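PDB 5WUT: ULam111 from Flavobacterium sp., which probably hydrolyses beta-glucosidic bonds of laminarin, as a laminarinase of glycoside hydrolase family 16 built on a beta-jelly roll. Local coordinates for residues 42-47 against 205-210; 56-61 against 224-229; 86-91 against 228-233; 159-164 against 175-180. All blocks are in the same frame, centred on the assembly; numbering follows the deposited sequence.

Contacts 1 and 2 are buried; contacts 3 and 4 are only partly so. Contacts 2 and 3 both use strand 224-234, which has strand 55-63 on one edge and strand 83-90 on the other, and they share Ile-228 and Asp-229. Contact 4 carries the same series of strands on to 161-167 and the turn after 172-176. Contact 1 differs: its two strands are not paired with each other, and side-chain amides and a phenol join them. Met-206 of contact 1 packs on Ile-58 of contact 2. Contact 2 is mainly backbone bonds and apolar packing, with one hydroxyl-carboxylate bond, while contact 3 adds a salt bridge and contact 4 a histidine-carboxylate bond. Contact 4 also lies against the second subunit.

Contact 1: residues 42-47 against 205-210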
loop_
_atom_site.group_PDB
_atom_site.type_symbol
_atom_site.label_atom_id
_atom_site.label_comp_id
_atom_site.label_asym_id
_atom_site.label_seq_id
_atom_site.Cartn_x
_atom_site.Cartn_y
_atom_site.Cartn_z
ATOM N N GLN A 42 30.720 2.866 7.210
ATOM C CA GLN A 42 30.640 3.999 8.134
ATOM C C GLN A 42 31.163 3.737 9.537
ATOM O O GLN A 42 31.096 2.620 10.052
ATOM C CB GLN A 42 29.187 4.488 8.237
ATOM C CG GLN A 42 28.297 3.640 9.151
ATOM C CD GLN A 42 27.972 2.277 8.578
ATOM O OE1 GLN A 42 27.956 2.098 7.360
ATOM N NE2 GLN A 42 27.702 1.309 9.452
ATOM N N LEU A 43 31.704 4.798 10.138
ATOM C CA LEU A 43 31.837 4.868 11.580
ATOM C C LEU A 43 30.617 5.596 12.093
ATOM O O LEU A 43 30.230 6.635 11.554
ATOM C CB LEU A 43 33.099 5.610 12.023
ATOM C CG LEU A 43 34.448 5.055 11.608
ATOM C CD1 LEU A 43 35.535 5.862 12.313
ATOM C CD2 LEU A 43 34.536 3.594 11.966
ATOM N N TYR A 44 30.001 5.049 13.128
ATOM C CA TYR A 44 28.866 5.715 13.733
ATOM C C TYR A 44 29.369 6.683 14.802
ATOM O O TYR A 44 30.321 6.376 15.531
ATOM C CB TYR A 44 27.904 4.694 14.309
ATOM C CG TYR A 44 27.075 3.965 13.276
ATOM C CD1 TYR A 44 26.314 4.667 12.359
ATOM C CD2 TYR A 44 27.030 2.578 13.246
ATOM C CE1 TYR A 44 25.526 4.011 11.432
ATOM C CE2 TYR A 44 26.245 1.913 12.315
ATOM C CZ TYR A 44 25.496 2.638 11.420
ATOM O OH TYR A 44 24.702 1.986 10.494
ATOM N N THR A 45 28.746 7.858 14.864
ATOM C CA THR A 45 29.214 8.928 15.740
ATOM C C THR A 45 28.079 9.539 16.536
ATOM O O THR A 45 26.918 9.183 16.333
ATOM C CB THR A 45 29.857 10.065 14.949
ATOM O OG1 THR A 45 28.828 10.841 14.333
ATOM C CG2 THR A 45 30.826 9.535 13.885
ATOM N N LYS A 46 28.416 10.493 17.404
ATOM C CA LYS A 46 27.413 11.297 18.110
ATOM C C LYS A 46 27.314 12.679 17.480
ATOM O O LYS A 46 26.618 13.573 17.991
ATOM C CB LYS A 46 27.757 11.441 19.602
ATOM C CG LYS A 46 27.711 10.161 20.402
ATOM C CD LYS A 46 27.802 10.461 21.893
ATOM C CE LYS A 46 29.228 10.624 22.370
ATOM N NZ LYS A 46 29.233 10.693 23.861
ATOM N N THR A 47 28.017 12.858 16.369
ATOM C CA THR A 47 28.101 14.164 15.726
ATOM C C THR A 47 27.553 14.181 14.297
ATOM O O THR A 47 27.826 15.106 13.525
ATOM C CB THR A 47 29.563 14.667 15.718
ATOM O OG1 THR A 47 30.411 13.633 15.206
ATOM C CG2 THR A 47 30.008 15.012 17.129
ATOM N N ASN A 205 18.998 3.765 12.164
ATOM C CA ASN A 205 20.370 3.958 11.699
ATOM C C ASN A 205 20.413 4.237 10.213
ATOM O O ASN A 205 19.428 4.062 9.500
ATOM C CB ASN A 205 21.244 2.735 12.019
ATOM C CG ASN A 205 20.981 1.573 11.094
ATOM O OD1 ASN A 205 20.024 0.820 11.293
ATOM N ND2 ASN A 205 21.814 1.427 10.056
ATOM N N MET A 206 21.569 4.674 9.736
ATOM C CA MET A 206 21.766 4.765 8.296
ATOM C C MET A 206 23.156 4.248 7.958
ATOM O O MET A 206 24.175 4.853 8.323
ATOM C CB MET A 206 21.550 6.193 7.789
ATOM C CG MET A 206 21.911 6.366 6.310
ATOM S SD MET A 206 21.302 7.867 5.508
ATOM C CE MET A 206 21.659 9.108 6.749
ATOM N N ALA A 207 23.198 3.083 7.325
ATOM C CA ALA A 207 24.458 2.475 6.917
ATOM C C ALA A 207 24.875 2.888 5.490
ATOM O O ALA A 207 24.086 3.425 4.712
ATOM C CB ALA A 207 24.369 0.969 7.026
ATOM N N ILE A 208 26.148 2.662 5.179
ATOM C CA ILE A 208 26.722 3.005 3.889
ATOM C C ILE A 208 27.469 1.809 3.320
ATOM O O ILE A 208 28.365 1.274 3.972
ATOM C CB ILE A 208 27.700 4.190 4.009
ATOM C CG1 ILE A 208 26.937 5.433 4.467
ATOM C CG2 ILE A 208 28.439 4.412 2.670
ATOM C CD1 ILE A 208 27.839 6.568 4.955
ATOM N N GLY A 209 27.064 1.363 2.134
ATOM C CA GLY A 209 27.737 0.254 1.471
ATOM C C GLY A 209 27.568 -1.068 2.180
ATOM O O GLY A 209 26.570 -1.278 2.856
ATOM N N GLY A 210 28.539 -1.967 2.026
ATOM C CA GLY A 210 28.433 -3.255 2.679
ATOM C C GLY A 210 27.678 -4.332 1.924
ATOM O O GLY A 210 27.238 -4.136 0.784
#
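Strand 42-44, bearing Gln-42 and Tyr-44, runs roughly antiparallel to strand 205-208 at 154°, and the axes come no closer than 7.4 Å. No backbone bond joins the two, so side chains make the connection. The amide of Gln-42 reaches the other backbone: Ile-208 N donates to Gln-42 OE1 at 2.9 Å. The donor lies above the carbonyl plane of that amide. CG of Gln-42 stands between the backbone N and the carbonyl carbon (chi1 79°), where it rests over one face of the Tyr-44 ring, toward the rim. The bend at chi2 then helps bring the amide to Ile-208 N. The same OE1 lies 3.8 Å from Ala-207 CB. Gln-42 NE2 is held by Glu-40. An alanine in place of Gln-42 would probably leave Ile-208 N without this acceptor and open a gap beside Ala-207 and the Tyr-44 ring.

Tyr-44 makes the second link with its hydroxyl. Asn-205 ND2 donates to Tyr-44 OH at 3.0 Å, in a bent bond tilted from the amide plane of Asn-205. The ring and that amide are turned 85° apart. Tyr-44 OH also lies 3.6 Å from Ala-207 CB. Met-206 O sits at the ring edge, 3.5 Å from Tyr-44 CE1. Trp-36 meets Tyr-44 edge-to-face. The other end of the Asn-205 amide, OD1, accepts from Trp-102.

The contact thus puts polar groups into a buried place and gives them partners. Both amides are gripped at their two ends, which would fix their flips, and the phenol oxygen serves as an acceptor between the strands.

Contact 2: residues 56-61 against 224-229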
loop_
_atom_site.group_PDB
_atom_site.type_symbol
_atom_site.label_atom_id
_atom_site.label_comp_id
_atom_site.label_asym_id
_atom_site.label_seq_id
_atom_site.Cartn_x
_atom_site.Cartn_y
_atom_site.Cartn_z
ATOM N N LEU A 56 14.173 14.194 13.965
ATOM C CA LEU A 56 15.537 13.692 14.057
ATOM C C LEU A 56 16.102 13.631 12.641
ATOM O O LEU A 56 15.532 12.981 11.770
ATOM C CB LEU A 56 15.589 12.308 14.724
ATOM C CG LEU A 56 16.929 11.563 14.591
ATOM C CD1 LEU A 56 18.038 12.275 15.384
ATOM C CD2 LEU A 56 16.783 10.130 15.054
ATOM N N VAL A 57 17.207 14.334 12.395
ATOM C CA VAL A 57 17.838 14.289 11.083
ATOM C C VAL A 57 19.218 13.662 11.193
ATOM O O VAL A 57 20.113 14.199 11.840
ATOM C CB VAL A 57 17.953 15.689 10.432
ATOM C CG1 VAL A 57 18.600 15.576 9.041
ATOM C CG2 VAL A 57 16.579 16.348 10.337
ATOM N N ILE A 58 19.373 12.501 10.567
ATOM C CA ILE A 58 20.658 11.822 10.523
ATOM C C ILE A 58 21.308 12.111 9.188
ATOM O O ILE A 58 20.679 11.928 8.142
ATOM C CB ILE A 58 20.498 10.309 10.702
ATOM C CG1 ILE A 58 19.918 10.004 12.092
ATOM C CG2 ILE A 58 21.838 9.589 10.459
ATOM C CD1 ILE A 58 19.494 8.568 12.279
ATOM N N THR A 59 22.559 12.567 9.209
ATOM C CA THR A 59 23.254 12.854 7.958
ATOM C C THR A 59 24.430 11.908 7.729
ATOM O O THR A 59 25.298 11.748 8.598
ATOM C CB THR A 59 23.765 14.308 7.917
ATOM O OG1 THR A 59 22.649 15.205 7.995
ATOM C CG2 THR A 59 24.508 14.575 6.615
ATOM N N ALA A 60 24.414 11.259 6.568
ATOM C CA ALA A 60 25.519 10.421 6.121
ATOM C C ALA A 60 26.514 11.311 5.386
ATOM O O ALA A 60 26.123 12.065 4.503
ATOM C CB ALA A 60 25.009 9.302 5.213
ATOM N N LYS A 61 27.779 11.250 5.800
ATOM C CA LYS A 61 28.810 12.129 5.255
ATOM C C LYS A 61 30.016 11.341 4.783
ATOM O O LYS A 61 30.313 10.268 5.296
ATOM C CB LYS A 61 29.274 13.148 6.301
ATOM C CG LYS A 61 28.181 14.006 6.922
ATOM C CD LYS A 61 28.795 14.965 7.950
ATOM C CE LYS A 61 27.864 15.238 9.136
ATOM N NZ LYS A 61 28.579 15.898 10.284
ATOM N N GLN A 224 23.794 12.901 2.750
ATOM C CA GLN A 224 22.396 12.490 2.617
ATOM C C GLN A 224 21.694 12.497 3.961
ATOM O O GLN A 224 22.254 12.030 4.952
ATOM C CB GLN A 224 22.311 11.095 1.997
ATOM C CG GLN A 224 22.472 11.061 0.478
ATOM C CD GLN A 224 21.388 11.845 -0.251
ATOM O OE1 GLN A 224 20.210 11.802 0.121
ATOM N NE2 GLN A 224 21.778 12.564 -1.293
ATOM N N ASP A 225 20.454 12.993 3.975
ATOM C CA ASP A 225 19.659 13.097 5.195
ATOM C C ASP A 225 18.558 12.035 5.271
ATOM O O ASP A 225 17.804 11.831 4.311
ATOM C CB ASP A 225 18.986 14.467 5.300
ATOM C CG ASP A 225 19.954 15.597 5.603
ATOM O OD1 ASP A 225 21.127 15.341 5.929
ATOM O OD2 ASP A 225 19.503 16.759 5.534
ATOM N N PHE A 226 18.475 11.398 6.434
ATOM C CA PHE A 226 17.406 10.473 6.824
ATOM C C PHE A 226 16.664 11.162 7.955
ATOM O O PHE A 226 17.246 11.383 9.019
ATOM C CB PHE A 226 18.023 9.147 7.262
ATOM C CG PHE A 226 17.047 8.091 7.743
ATOM C CD1 PHE A 226 15.734 8.024 7.293
ATOM C CD2 PHE A 226 17.496 7.114 8.620
ATOM C CE1 PHE A 226 14.884 6.993 7.743
ATOM C CE2 PHE A 226 16.657 6.100 9.082
ATOM C CZ PHE A 226 15.349 6.043 8.638
ATOM N N SER A 227 15.401 11.532 7.725
ATOM C CA SER A 227 14.650 12.335 8.698
ATOM C C SER A 227 13.514 11.539 9.313
ATOM O O SER A 227 12.696 10.975 8.588
ATOM C CB SER A 227 14.076 13.596 8.044
ATOM O OG SER A 227 15.115 14.380 7.470
ATOM N N ILE A 228 13.443 11.527 10.637
ATOM C CA ILE A 228 12.376 10.789 11.315
ATOM C C ILE A 228 11.558 11.760 12.167
ATOM O O ILE A 228 12.101 12.454 13.013
ATOM C CB ILE A 228 12.942 9.648 12.177
ATOM C CG1 ILE A 228 13.879 8.740 11.348
ATOM C CG2 ILE A 228 11.796 8.840 12.811
ATOM C CD1 ILE A 228 15.351 9.133 11.374
ATOM N N ASP A 229 10.255 11.832 11.900
ATOM C CA ASP A 229 9.334 12.734 12.616
ATOM C C ASP A 229 8.936 12.180 13.975
ATOM O O ASP A 229 8.975 12.885 14.984
ATOM C CB ASP A 229 8.102 12.979 11.736
ATOM C CG ASP A 229 7.165 14.060 12.267
ATOM O OD1 ASP A 229 7.527 14.804 13.194
ATOM O OD2 ASP A 229 6.056 14.184 11.691
#
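Strands 55-63 and 224-234 are antiparallel neighbours in the beta-jelly roll, and this contact zips Leu-56 to Ala-60 against Ile-228 to Gln-224. Leu-56 with Ile-228, Ile-58 with Phe-226 and Ala-60 with Gln-224 are hydrogen-bonded pairs. The bonds of the middle pair are nearly straight: Phe-226 N to Ile-58 O is 2.8 Å at 173°. Between them lie the non-hydrogen-bonded pairs Val-57 with Ser-227 and Thr-59 with Asp-225.

The two faces differ. On the Thr-59 side, Thr-59 OG1 donates to Asp-225 OD1 at 2.6 Å, from above the carboxylate plane. CG of Asp-225 lies beside its own backbone N (chi1 -72°), which helps bring the carboxylate alongside Thr-59; the two side chains point the same way. The same carboxylate meets a methyl, with Val-57 CG1 3.7 Å from Asp-225 CG. Val-57 CG2 touches Ser-227 OG at 3.8 Å. An alanine at Asp-225 would probably leave the Thr-59 hydroxyl without this acceptor and lose the carboxylate's share of the packing on Val-57 CG1, though CB stays.

The other face is mostly apolar. Leu-56 CD2 and Ile-228 CD1 meet at 4.1 Å, their side chains running side by side. Ile-58 CD1 is 4.3 Å from Ile-228 CD1. That methyl also lies over the centre of the Phe-226 ring, 3.9 Å above its plane. Gln-224 starts on this face, but its amide leads away to Ile-221 and Val-93.

This face packs on strand 200-208, where Met-206 touches Ile-58, Ala-60 and Phe-226. Strand 55-63 also pairs with strands 49-52 and 66-80, while strand 224-234 goes on to pair with strand 83-90.

Contact 3: residues 86-91 against 228-233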
loop_
_atom_site.group_PDB
_atom_site.type_symbol
_atom_site.label_atom_id
_atom_site.label_comp_id
_atom_site.label_asym_id
_atom_site.label_seq_id
_atom_site.Cartn_x
_atom_site.Cartn_y
_atom_site.Cartn_z
ATOM N N GLU A 86 4.356 2.694 14.861
ATOM C CA GLU A 86 4.373 3.478 13.613
ATOM C C GLU A 86 5.450 4.547 13.613
ATOM O O GLU A 86 5.599 5.273 14.603
ATOM C CB GLU A 86 2.996 4.135 13.404
ATOM C CG GLU A 86 2.863 5.017 12.159
ATOM C CD GLU A 86 1.498 5.714 12.129
ATOM O OE1 GLU A 86 0.496 5.076 11.732
ATOM O OE2 GLU A 86 1.421 6.891 12.544
ATOM N N ALA A 87 6.193 4.645 12.508
ATOM C CA ALA A 87 7.163 5.714 12.322
ATOM C C ALA A 87 6.813 6.518 11.088
ATOM O O ALA A 87 6.282 5.983 10.118
ATOM C CB ALA A 87 8.590 5.159 12.198
ATOM N N ARG A 88 7.081 7.815 11.137
ATOM C CA ARG A 88 6.894 8.684 9.987
ATOM C C ARG A 88 8.267 9.188 9.596
ATOM O O ARG A 88 8.981 9.746 10.434
ATOM C CB ARG A 88 5.939 9.835 10.324
ATOM C CG ARG A 88 5.714 10.785 9.176
ATOM C CD ARG A 88 4.616 11.791 9.481
ATOM N NE ARG A 88 4.323 12.589 8.299
ATOM C CZ ARG A 88 4.816 13.801 8.059
ATOM N NH1 ARG A 88 5.633 14.376 8.916
ATOM N NH2 ARG A 88 4.486 14.436 6.945
ATOM N N ALA A 89 8.672 8.959 8.351
ATOM C CA ALA A 89 10.043 9.270 7.976
ATOM C C ALA A 89 10.199 9.634 6.512
ATOM O O ALA A 89 9.357 9.302 5.678
ATOM C CB ALA A 89 10.959 8.103 8.314
ATOM N N LYS A 90 11.296 10.335 6.226
ATOM C CA LYS A 90 11.667 10.738 4.865
ATOM C C LYS A 90 13.039 10.141 4.543
ATOM O O LYS A 90 13.953 10.212 5.373
ATOM C CB LYS A 90 11.662 12.268 4.753
ATOM C CG LYS A 90 12.098 12.821 3.402
ATOM C CD LYS A 90 11.955 14.336 3.386
ATOM C CE LYS A 90 12.119 14.906 1.983
ATOM N NZ LYS A 90 13.442 14.596 1.374
ATOM N N LEU A 91 13.164 9.533 3.360
ATOM C CA LEU A 91 14.344 8.739 3.014
ATOM C C LEU A 91 15.503 9.554 2.458
ATOM O O LEU A 91 15.272 10.572 1.799
ATOM C CB LEU A 91 13.970 7.686 1.973
ATOM C CG LEU A 91 12.952 6.638 2.400
ATOM C CD1 LEU A 91 12.501 5.818 1.185
ATOM C CD2 LEU A 91 13.565 5.748 3.476
ATOM N N ILE A 228 13.443 11.527 10.637
ATOM C CA ILE A 228 12.376 10.789 11.315
ATOM C C ILE A 228 11.558 11.760 12.167
ATOM O O ILE A 228 12.101 12.454 13.013
ATOM C CB ILE A 228 12.942 9.648 12.177
ATOM C CG1 ILE A 228 13.879 8.740 11.348
ATOM C CG2 ILE A 228 11.796 8.840 12.811
ATOM C CD1 ILE A 228 15.351 9.133 11.374
ATOM N N ASP A 229 10.255 11.832 11.900
ATOM C CA ASP A 229 9.334 12.734 12.616
ATOM C C ASP A 229 8.936 12.180 13.975
ATOM O O ASP A 229 8.975 12.885 14.984
ATOM C CB ASP A 229 8.102 12.979 11.736
ATOM C CG ASP A 229 7.165 14.060 12.267
ATOM O OD1 ASP A 229 7.527 14.804 13.194
ATOM O OD2 ASP A 229 6.056 14.184 11.691
ATOM N N TYR A 230 8.571 10.902 14.014
ATOM C CA TYR A 230 8.159 10.299 15.265
ATOM C C TYR A 230 8.197 8.774 15.235
ATOM O O TYR A 230 8.284 8.151 14.169
ATOM C CB TYR A 230 6.738 10.766 15.635
ATOM C CG TYR A 230 5.620 10.351 14.683
ATOM C CD1 TYR A 230 5.218 9.014 14.570
ATOM C CD2 TYR A 230 4.933 11.302 13.947
ATOM C CE1 TYR A 230 4.187 8.642 13.721
ATOM C CE2 TYR A 230 3.894 10.944 13.104
ATOM C CZ TYR A 230 3.526 9.622 12.999
ATOM O OH TYR A 230 2.492 9.296 12.150
ATOM N N ILE A 231 8.139 8.195 16.428
ATOM C CA ILE A 231 7.785 6.795 16.646
ATOM C C ILE A 231 6.621 6.817 17.620
ATOM O O ILE A 231 6.739 7.442 18.677
ATOM C CB ILE A 231 8.934 5.965 17.258
ATOM C CG1 ILE A 231 10.150 5.931 16.335
ATOM C CG2 ILE A 231 8.452 4.539 17.542
ATOM C CD1 ILE A 231 11.406 5.394 17.041
ATOM N N LYS A 232 5.514 6.155 17.275
ATOM C CA LYS A 232 4.352 6.033 18.166
ATOM C C LYS A 232 4.132 4.572 18.485
ATOM O O LYS A 232 4.249 3.721 17.599
ATOM C CB LYS A 232 3.079 6.607 17.524
ATOM C CG LYS A 232 3.083 8.105 17.378
ATOM C CD LYS A 232 1.855 8.563 16.599
ATOM C CE LYS A 232 1.903 10.057 16.343
ATOM N NZ LYS A 232 0.643 10.513 15.665
ATOM N N VAL A 233 3.805 4.272 19.736
ATOM C CA VAL A 233 3.486 2.901 20.132
ATOM C C VAL A 233 2.100 2.846 20.745
ATOM O O VAL A 233 1.826 3.531 21.741
ATOM C CB VAL A 233 4.482 2.336 21.157
ATOM C CG1 VAL A 233 4.120 0.899 21.495
ATOM C CG2 VAL A 233 5.905 2.435 20.620
HETATM O O HOH W 1 -0.424 8.257 13.937
#
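Arg-88 and Asp-229 form a salt bridge, with Arg-88 NH1 2.8 Å from Asp-229 OD2. The carboxylate meets the edge of the guanidinium, but the two planes are 70° apart, and NH1 approaches from above the carboxylate plane. One oxygen, not both, takes the bond. Tyr-230 OH donates to Glu-86 OE2 at 2.7 Å, on the anti side of the carboxylate. A water donates to the same OE2 and accepts from Lys-232 NZ, so it bridges two groups that are probably oppositely charged.

Glu-86 and Lys-232 are also a hydrogen-bonded backbone pair, with Lys-232 N to Glu-86 O at 2.8 Å. Further on the pairing is irregular. Asp-229 N donates to Arg-88 O at 2.9 Å, Asp-229 has near-helical backbone angles, and buried Tyr-230 N has no partner. Arg-88 faces both residues, consistent with a beta bulge.

The Tyr-230 ring is packed on both faces. Arg-88 CB makes a CH-pi contact on one, 3.8 Å from the ring centroid. Lys-232 CE lies over the centre of the other. On the opposite side of the sheet, Ala-89 CB touches Ile-228 CG1 at 4.3 Å, and Ile-231 packs on Phe-202 and Ile-204 of strand 200-208.

On the face of Glu-86 and Tyr-230, aliphatic parts of Arg-88 and Lys-232 thus sandwich a phenol. Their charged ends reach acid or water, which is likely to steady the ring.

Contact 4: residues 159-164 against 175-180; sequences GFHLYA and FVDNIL
A histidine-carboxylate hydrogen bond between His-161 and Asp-177 ties the start of strand 161-167 to the tight turn after strand 172-176. His-161 ND1 donates to Asp-177 OD2 at 2.7 Å and 174°. The acceptor uses its syn lone pair and lies in the plane of the imidazole, although ring and carboxylate are 31° apart. The other oxygen takes a backbone N-H: Leu-162 N reaches Asp-177 OD1 at 2.9 Å, nearly straight. CG of Asp-177 lies beside its own backbone N (chi1 -66°), which helps turn the carboxylate toward His-161 and Leu-162. Asp-177 N donates to Leu-162 O at 2.9 Å. At the far side of the imidazole, NE2 makes weak bonds to Thr-155 O and Gln-158 O.

Asp-177 and Asn-178, both with positive phi, are the central residues of a type I' turn from Val-176 to Ile-179, which joins strand 172-176 to strand 179-184. A water accepts from Asn-178 N and donates weakly to Leu-162 O. Leu-162 CD1 rests on the Asn-178 amide, 3.8 Å from ND2.

Ahead of the turn, strands 161-167 and 172-176 pair antiparallel. Ala-164 and Phe-175 form a hydrogen-bonded pair, with Phe-175 N to Ala-164 O at 2.8 Å. Tyr-163 CD2 and Val-176 CG2 touch at 4.4 Å on the other face. Ile-179 packs on Ile-179 of the second subunit, and Phe-175 on its Arg-152.

Both carboxylate oxygens of Asp-177 are therefore engaged, which holds the turn to the strand. With acceptors at both ring nitrogens, His-161 would probably hold a second proton and a positive charge more readily.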
loop_
_atom_site.group_PDB
_atom_site.type_symbol
_atom_site.label_atom_id
_atom_site.label_comp_id
_atom_site.label_asym_id
_atom_site.label_seq_id
_atom_site.Cartn_x
_atom_site.Cartn_y
_atom_site.Cartn_z
ATOM N N GLY A 159 8.760 13.035 -0.067
ATOM C CA GLY A 159 8.126 13.426 1.181
ATOM C C GLY A 159 8.234 12.390 2.282
ATOM O O GLY A 159 9.084 11.494 2.229
ATOM N N PHE A 160 7.345 12.505 3.269
ATOM C CA PHE A 160 7.290 11.564 4.395
ATOM C C PHE A 160 6.284 10.438 4.136
ATOM O O PHE A 160 5.241 10.657 3.520
ATOM C CB PHE A 160 6.929 12.300 5.699
ATOM C CG PHE A 160 8.074 13.088 6.278
ATOM C CD1 PHE A 160 8.428 14.318 5.733
ATOM C CD2 PHE A 160 8.810 12.589 7.352
ATOM C CE1 PHE A 160 9.503 15.045 6.244
ATOM C CE2 PHE A 160 9.888 13.310 7.870
ATOM C CZ PHE A 160 10.229 14.544 7.315
ATOM N N HIS A 161 6.623 9.233 4.595
ATOM C CA HIS A 161 5.711 8.098 4.546
ATOM C C HIS A 161 5.635 7.437 5.906
ATOM O O HIS A 161 6.475 7.673 6.778
ATOM C CB HIS A 161 6.157 7.087 3.496
ATOM C CG HIS A 161 6.122 7.630 2.106
ATOM N ND1 HIS A 161 5.088 7.368 1.229
ATOM C CD2 HIS A 161 6.977 8.448 1.447
ATOM C CE1 HIS A 161 5.314 7.993 0.090
ATOM N NE2 HIS A 161 6.455 8.656 0.194
ATOM N N LEU A 162 4.621 6.593 6.072
ATOM C CA LEU A 162 4.397 5.870 7.319
ATOM C C LEU A 162 4.826 4.418 7.182
ATOM O O LEU A 162 4.511 3.752 6.179
ATOM C CB LEU A 162 2.920 5.936 7.720
ATOM C CG LEU A 162 2.298 7.322 7.848
ATOM C CD1 LEU A 162 0.839 7.147 8.241
ATOM C CD2 LEU A 162 3.028 8.174 8.859
ATOM N N TYR A 163 5.551 3.941 8.189
ATOM C CA TYR A 163 6.027 2.568 8.247
ATOM C C TYR A 163 5.584 1.991 9.565
ATOM O O TYR A 163 5.886 2.576 10.593
ATOM C CB TYR A 163 7.554 2.519 8.115
ATOM C CG TYR A 163 8.095 3.193 6.878
ATOM C CD1 TYR A 163 8.295 4.572 6.827
ATOM C CD2 TYR A 163 8.446 2.444 5.757
ATOM C CE1 TYR A 163 8.799 5.181 5.680
ATOM C CE2 TYR A 163 8.959 3.041 4.627
ATOM C CZ TYR A 163 9.136 4.409 4.587
ATOM O OH TYR A 163 9.652 4.999 3.433
ATOM N N ALA A 164 4.842 0.881 9.554
ATOM C CA ALA A 164 4.271 0.393 10.799
ATOM C C ALA A 164 4.170 -1.120 10.871
ATOM O O ALA A 164 4.228 -1.809 9.853
ATOM C CB ALA A 164 2.887 1.010 11.013
ATOM N N PHE A 175 2.768 -2.493 7.565
ATOM C CA PHE A 175 2.015 -1.491 6.809
ATOM C C PHE A 175 2.898 -0.377 6.290
ATOM O O PHE A 175 3.767 0.126 7.003
ATOM C CB PHE A 175 0.904 -0.857 7.668
ATOM C CG PHE A 175 -0.023 -1.839 8.315
ATOM C CD1 PHE A 175 0.337 -2.493 9.488
ATOM C CD2 PHE A 175 -1.287 -2.070 7.790
ATOM C CE1 PHE A 175 -0.519 -3.390 10.083
ATOM C CE2 PHE A 175 -2.158 -2.949 8.389
ATOM C CZ PHE A 175 -1.777 -3.622 9.545
ATOM N N VAL A 176 2.675 0.024 5.046
ATOM C CA VAL A 176 3.271 1.240 4.549
ATOM C C VAL A 176 2.152 2.151 4.098
ATOM O O VAL A 176 1.270 1.717 3.353
ATOM C CB VAL A 176 4.261 0.962 3.398
ATOM C CG1 VAL A 176 4.899 2.264 2.921
ATOM C CG2 VAL A 176 5.337 -0.004 3.873
ATOM N N ASP A 177 2.163 3.390 4.588
ATOM C CA ASP A 177 1.089 4.345 4.332
ATOM C C ASP A 177 -0.273 3.707 4.565
ATOM O O ASP A 177 -1.207 3.901 3.789
ATOM C CB ASP A 177 1.201 4.908 2.909
ATOM C CG ASP A 177 2.456 5.743 2.711
ATOM O OD1 ASP A 177 2.957 6.333 3.685
ATOM O OD2 ASP A 177 2.942 5.817 1.578
ATOM N N ASN A 178 -0.346 2.944 5.654
ATOM C CA ASN A 178 -1.579 2.320 6.143
ATOM C C ASN A 178 -2.071 1.183 5.259
ATOM O O ASN A 178 -3.184 0.698 5.455
ATOM C CB ASN A 178 -2.683 3.371 6.299
ATOM C CG ASN A 178 -2.318 4.458 7.289
ATOM O OD1 ASN A 178 -1.980 4.171 8.428
ATOM N ND2 ASN A 178 -2.378 5.712 6.853
ATOM N N ILE A 179 -1.252 0.763 4.290
ATOM C CA ILE A 179 -1.588 -0.406 3.471
ATOM C C ILE A 179 -0.866 -1.664 3.964
ATOM O O ILE A 179 0.352 -1.673 4.101
ATOM C CB ILE A 179 -1.264 -0.135 2.006
ATOM C CG1 ILE A 179 -2.156 1.009 1.531
ATOM C CG2 ILE A 179 -1.457 -1.392 1.177
ATOM C CD1 ILE A 179 -1.915 1.424 0.121
ATOM N N LEU A 180 -1.621 -2.720 4.265
ATOM C CA LEU A 180 -1.001 -3.970 4.708
ATOM C C LEU A 180 -0.216 -4.592 3.564
ATOM O O LEU A 180 -0.803 -4.965 2.540
ATOM C CB LEU A 180 -2.049 -4.946 5.218
ATOM C CG LEU A 180 -1.536 -6.318 5.657
ATOM C CD1 LEU A 180 -0.620 -6.168 6.834
ATOM C CD2 LEU A 180 -2.730 -7.210 6.013
HETATM O O HOH W 2 1.723 2.504 7.621
#